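Local atomic coordinates of hypothetical protein TM_1646 (Thermotoga maritima MSB8, PDB entry 2P61), a protein that is of unknown function but belongs to the DUF327 family and has a mainly alpha-helical fold. Residues A[113-124]-A[141-152]. Sequence-based numbering, arbitrary orientation.
Sequences VVEEVNEKLMDL and RIEEINGLILNL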
loop_
_atom_site.group_PDB
_atom_site.type_symbol
_atom_site.label_atom_id
_atom_site.label_comp_id
_atom_site.label_asym_id
_atom_site.label_seq_id
_atom_site.Cartn_x
_atom_site.Cartn_y
_atom_site.Cartn_z
ATOM N N VAL A 113 -10.534 5.065 -0.616
ATOM C CA VAL A 113 -9.243 5.166 0.015
ATOM C C VAL A 113 -8.119 5.063 -1.017
ATOM O O VAL A 113 -7.178 5.868 -1.011
ATOM C CB VAL A 113 -9.068 4.158 1.099
ATOM C CG1 VAL A 113 -7.605 4.009 1.365
ATOM C CG2 VAL A 113 -9.896 4.567 2.372
ATOM N N VAL A 114 -8.223 4.093 -1.930
ATOM C CA VAL A 114 -7.398 4.083 -3.119
ATOM C C VAL A 114 -7.401 5.449 -3.810
ATOM O O VAL A 114 -6.358 6.008 -4.030
ATOM C CB VAL A 114 -7.859 2.943 -4.054
ATOM C CG1 VAL A 114 -7.217 3.056 -5.472
ATOM C CG2 VAL A 114 -7.619 1.561 -3.363
ATOM N N GLU A 115 -8.539 6.022 -4.146
ATOM C CA GLU A 115 -8.546 7.411 -4.627
ATOM C C GLU A 115 -7.682 8.348 -3.742
ATOM O O GLU A 115 -6.935 9.158 -4.274
ATOM C CB GLU A 115 -9.973 7.960 -4.685
ATOM C CG GLU A 115 -10.521 8.357 -6.047
ATOM C CD GLU A 115 -11.781 9.354 -5.957
ATOM O OE1 GLU A 115 -11.806 10.282 -5.087
ATOM O OE2 GLU A 115 -12.741 9.192 -6.790
ATOM N N GLU A 116 -7.776 8.235 -2.402
ATOM C CA GLU A 116 -6.953 9.077 -1.525
ATOM C C GLU A 116 -5.461 8.801 -1.612
ATOM O O GLU A 116 -4.660 9.734 -1.580
ATOM C CB GLU A 116 -7.368 8.922 -0.086
ATOM C CG GLU A 116 -7.644 10.225 0.584
ATOM C CD GLU A 116 -7.862 10.131 2.112
ATOM O OE1 GLU A 116 -7.194 10.981 2.801
ATOM O OE2 GLU A 116 -8.677 9.244 2.602
ATOM N N VAL A 117 -5.088 7.526 -1.684
ATOM C CA VAL A 117 -3.699 7.105 -1.701
ATOM C C VAL A 117 -3.042 7.681 -2.929
ATOM O O VAL A 117 -1.949 8.252 -2.846
ATOM C CB VAL A 117 -3.628 5.599 -1.814
ATOM C CG1 VAL A 117 -2.297 5.143 -2.397
ATOM C CG2 VAL A 117 -3.851 4.977 -0.506
ATOM N N ASN A 118 -3.709 7.520 -4.091
ATOM C CA ASN A 118 -3.158 7.985 -5.332
ATOM C C ASN A 118 -3.063 9.490 -5.271
ATOM O O ASN A 118 -2.085 10.030 -5.709
ATOM C CB ASN A 118 -3.964 7.486 -6.550
ATOM C CG ASN A 118 -4.023 5.929 -6.668
ATOM O OD1 ASN A 118 -3.032 5.228 -6.560
ATOM N ND2 ASN A 118 -5.221 5.412 -6.921
ATOM N N GLU A 119 -4.007 10.217 -4.699
ATOM C CA GLU A 119 -3.794 11.680 -4.650
ATOM C C GLU A 119 -2.507 11.994 -3.900
ATOM O O GLU A 119 -1.798 12.916 -4.269
ATOM C CB GLU A 119 -4.923 12.431 -3.967
ATOM C CG GLU A 119 -6.033 12.906 -4.859
ATOM C CD GLU A 119 -5.790 14.328 -5.465
ATOM O OE1 GLU A 119 -5.942 15.372 -4.713
ATOM O OE2 GLU A 119 -5.476 14.366 -6.705
ATOM N N LYS A 120 -2.221 11.239 -2.833
ATOM C CA LYS A 120 -1.163 11.623 -1.924
ATOM C C LYS A 120 0.130 11.228 -2.562
ATOM O O LYS A 120 1.090 11.982 -2.538
ATOM C CB LYS A 120 -1.307 10.956 -0.549
ATOM C CG LYS A 120 -2.669 11.048 0.011
ATOM C CD LYS A 120 -2.700 12.169 0.951
ATOM C CE LYS A 120 -3.446 13.431 0.439
ATOM N NZ LYS A 120 -3.549 14.370 1.655
ATOM N N LEU A 121 0.147 10.044 -3.146
ATOM C CA LEU A 121 1.206 9.667 -4.070
ATOM C C LEU A 121 1.409 10.704 -5.120
ATOM O O LEU A 121 2.557 10.942 -5.448
ATOM C CB LEU A 121 0.967 8.323 -4.695
ATOM C CG LEU A 121 1.170 7.072 -3.815
ATOM C CD1 LEU A 121 0.995 5.838 -4.681
ATOM C CD2 LEU A 121 2.572 7.106 -3.297
ATOM N N MET A 122 0.384 11.395 -5.635
ATOM C CA MET A 122 0.691 12.420 -6.636
ATOM C C MET A 122 1.166 13.753 -5.999
ATOM O O MET A 122 2.033 14.442 -6.555
ATOM C CB MET A 122 -0.442 12.579 -7.658
ATOM C CG MET A 122 -0.289 13.709 -8.758
ATOM S SD MET A 122 1.109 13.632 -9.917
ATOM C CE MET A 122 0.817 11.967 -10.475
ATOM N N ASP A 123 0.650 14.123 -4.820
ATOM C CA ASP A 123 1.202 15.216 -4.072
ATOM C C ASP A 123 2.656 14.916 -3.769
ATOM O O ASP A 123 3.490 15.731 -4.029
ATOM C CB ASP A 123 0.404 15.487 -2.786
ATOM C CG ASP A 123 -1.033 15.912 -3.068
ATOM O OD1 ASP A 123 -1.335 16.248 -4.237
ATOM O OD2 ASP A 123 -1.882 15.933 -2.136
ATOM N N LEU A 124 2.977 13.759 -3.230
ATOM C CA LEU A 124 4.353 13.439 -2.874
ATOM C C LEU A 124 5.321 13.627 -4.071
ATOM O O LEU A 124 6.179 14.508 -4.039
ATOM C CB LEU A 124 4.370 12.002 -2.348
ATOM C CG LEU A 124 5.536 11.083 -1.993
ATOM C CD1 LEU A 124 6.768 11.821 -1.768
ATOM C CD2 LEU A 124 5.157 10.471 -0.719
ATOM N N ARG A 141 4.209 12.634 5.351
ATOM C CA ARG A 141 3.515 12.164 4.136
ATOM C C ARG A 141 3.514 10.657 4.086
ATOM O O ARG A 141 2.527 10.077 3.675
ATOM C CB ARG A 141 4.239 12.662 2.900
ATOM C CG ARG A 141 3.968 14.098 2.707
ATOM C CD ARG A 141 4.427 14.560 1.376
ATOM N NE ARG A 141 4.184 15.990 1.292
ATOM C CZ ARG A 141 3.052 16.498 0.861
ATOM N NH1 ARG A 141 2.089 15.701 0.390
ATOM N NH2 ARG A 141 2.916 17.800 0.870
ATOM N N ILE A 142 4.589 10.016 4.549
ATOM C CA ILE A 142 4.574 8.573 4.563
ATOM C C ILE A 142 3.826 7.880 5.763
ATOM O O ILE A 142 3.192 6.844 5.582
ATOM C CB ILE A 142 5.993 8.076 4.342
ATOM C CG1 ILE A 142 6.398 8.370 2.878
ATOM C CG2 ILE A 142 6.136 6.622 4.660
ATOM C CD1 ILE A 142 7.899 8.322 2.763
ATOM N N GLU A 143 3.846 8.435 6.976
ATOM C CA GLU A 143 3.050 7.863 8.005
ATOM C C GLU A 143 1.602 7.904 7.550
ATOM O O GLU A 143 0.832 6.932 7.699
ATOM C CB GLU A 143 3.285 8.611 9.320
ATOM C CG GLU A 143 4.572 8.077 9.940
ATOM C CD GLU A 143 5.266 8.993 10.892
ATOM O OE1 GLU A 143 4.803 10.192 10.979
ATOM O OE2 GLU A 143 6.261 8.457 11.544
ATOM N N GLU A 144 1.226 9.008 6.942
ATOM C CA GLU A 144 -0.125 9.176 6.520
ATOM C C GLU A 144 -0.518 8.185 5.425
ATOM O O GLU A 144 -1.564 7.579 5.561
ATOM C CB GLU A 144 -0.405 10.650 6.167
ATOM C CG GLU A 144 -1.449 10.893 5.083
ATOM C CD GLU A 144 -1.847 12.415 4.932
ATOM O OE1 GLU A 144 -1.062 13.244 4.310
ATOM O OE2 GLU A 144 -2.984 12.731 5.406
ATOM N N ILE A 145 0.282 7.976 4.367
ATOM C CA ILE A 145 -0.054 6.980 3.350
ATOM C C ILE A 145 -0.035 5.519 3.906
ATOM O O ILE A 145 -1.011 4.701 3.665
ATOM C CB ILE A 145 0.834 7.112 2.068
ATOM C CG1 ILE A 145 0.540 8.372 1.259
ATOM C CG2 ILE A 145 0.746 5.866 1.148
ATOM C CD1 ILE A 145 1.833 8.788 0.606
ATOM N N ASN A 146 1.019 5.170 4.673
ATOM C CA ASN A 146 0.935 3.932 5.475
ATOM C C ASN A 146 -0.373 3.860 6.294
ATOM O O ASN A 146 -0.986 2.816 6.410
ATOM C CB ASN A 146 2.100 3.859 6.374
ATOM C CG ASN A 146 3.408 3.817 5.603
ATOM O OD1 ASN A 146 3.420 4.004 4.338
ATOM N ND2 ASN A 146 4.537 3.622 6.333
ATOM N N GLY A 147 -0.811 4.986 6.870
ATOM C CA GLY A 147 -1.899 4.923 7.823
ATOM C C GLY A 147 -2.987 4.326 7.018
ATOM O O GLY A 147 -3.597 3.396 7.449
ATOM N N LEU A 148 -3.140 4.815 5.798
ATOM C CA LEU A 148 -4.265 4.451 4.924
ATOM C C LEU A 148 -4.158 3.046 4.351
ATOM O O LEU A 148 -5.163 2.410 4.027
ATOM C CB LEU A 148 -4.398 5.416 3.737
ATOM C CG LEU A 148 -4.626 6.913 4.030
ATOM C CD1 LEU A 148 -4.490 7.657 2.695
ATOM C CD2 LEU A 148 -5.950 7.080 4.616
ATOM N N ILE A 149 -2.933 2.568 4.220
ATOM C CA ILE A 149 -2.781 1.269 3.697
ATOM C C ILE A 149 -3.151 0.303 4.751
ATOM O O ILE A 149 -3.833 -0.644 4.435
ATOM C CB ILE A 149 -1.403 1.052 3.051
ATOM C CG1 ILE A 149 -1.467 1.664 1.646
ATOM C CG2 ILE A 149 -0.973 -0.470 3.090
ATOM C CD1 ILE A 149 -0.152 2.236 1.293
ATOM N N LEU A 150 -2.771 0.559 5.996
ATOM C CA LEU A 150 -3.162 -0.266 7.153
ATOM C C LEU A 150 -4.668 -0.231 7.489
ATOM O O LEU A 150 -5.210 -1.219 7.962
ATOM C CB LEU A 150 -2.314 0.080 8.394
ATOM C CG LEU A 150 -0.814 -0.208 8.363
ATOM C CD1 LEU A 150 -0.169 0.557 9.448
ATOM C CD2 LEU A 150 -0.441 -1.738 8.479
ATOM N N ASN A 151 -5.373 0.875 7.287
ATOM C CA ASN A 151 -6.857 0.742 7.329
ATOM C C ASN A 151 -7.313 -0.326 6.359
ATOM O O ASN A 151 -7.919 -1.302 6.786
ATOM C CB ASN A 151 -7.595 2.021 6.961
ATOM C CG ASN A 151 -7.258 3.171 7.895
ATOM O OD1 ASN A 151 -7.375 4.335 7.501
ATOM N ND2 ASN A 151 -6.868 2.868 9.143
ATOM N N LEU A 152 -6.978 -0.136 5.078
ATOM C CA LEU A 152 -7.217 -1.092 3.990
ATOM C C LEU A 152 -6.873 -2.502 4.367
ATOM O O LEU A 152 -7.616 -3.395 4.120
ATOM C CB LEU A 152 -6.405 -0.704 2.728
ATOM C CG LEU A 152 -7.090 0.403 1.911
ATOM C CD1 LEU A 152 -6.366 0.823 0.678
ATOM C CD2 LEU A 152 -8.462 -0.049 1.595
#
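Lys120 lays the root of its side chain on Ile145, with CB 3.7 Å from Ile145 CG1, and sends its ammonium group elsewhere. The chain bends at its second and third torsions, which carries NZ to the extended side chain of Glu144. The two chains meet nearly perpendicular, and the resulting salt bridge is long, NZ of Lys120 to OE1 of Glu144 3.8 Å. Cutting the lysine back to an alanine would probably leave the Glu144 carboxylate without this cationic mate, although the CB contact with Ile145 would stay. On its inner side Ile145 turns CD1 to Leu124 CD2, 4.0 Å away, and to the end of Leu121. Leu148, one turn on, spreads its methyls: CD1 packs against Val117 CG2 at 4.2 Å, while CD2 meets Glu116 OE2 at 4.0 Å, the Glu116 chain running across it. Farther along, Val113 and Leu152 lie alongside each other, pointing opposite ways, Val113 CG1 to Leu152 CD1 3.5 Å. At the other end NH1 of Arg141 rests near Asp123 CB (3.6 Å), not touching the carboxylate, while its NE is hydrogen-bonded to the carbonyl of Ile136. Tyr79 and Ile83 of helix 73-95 cover Ile145 from the core. Segments 113-124 and 141-152 run antiparallel at 161°, their axes approaching to 10.1 Å, and form a helical hairpin with an apolar seam and charged outer edge, packed against the other helices of this all-helical fold.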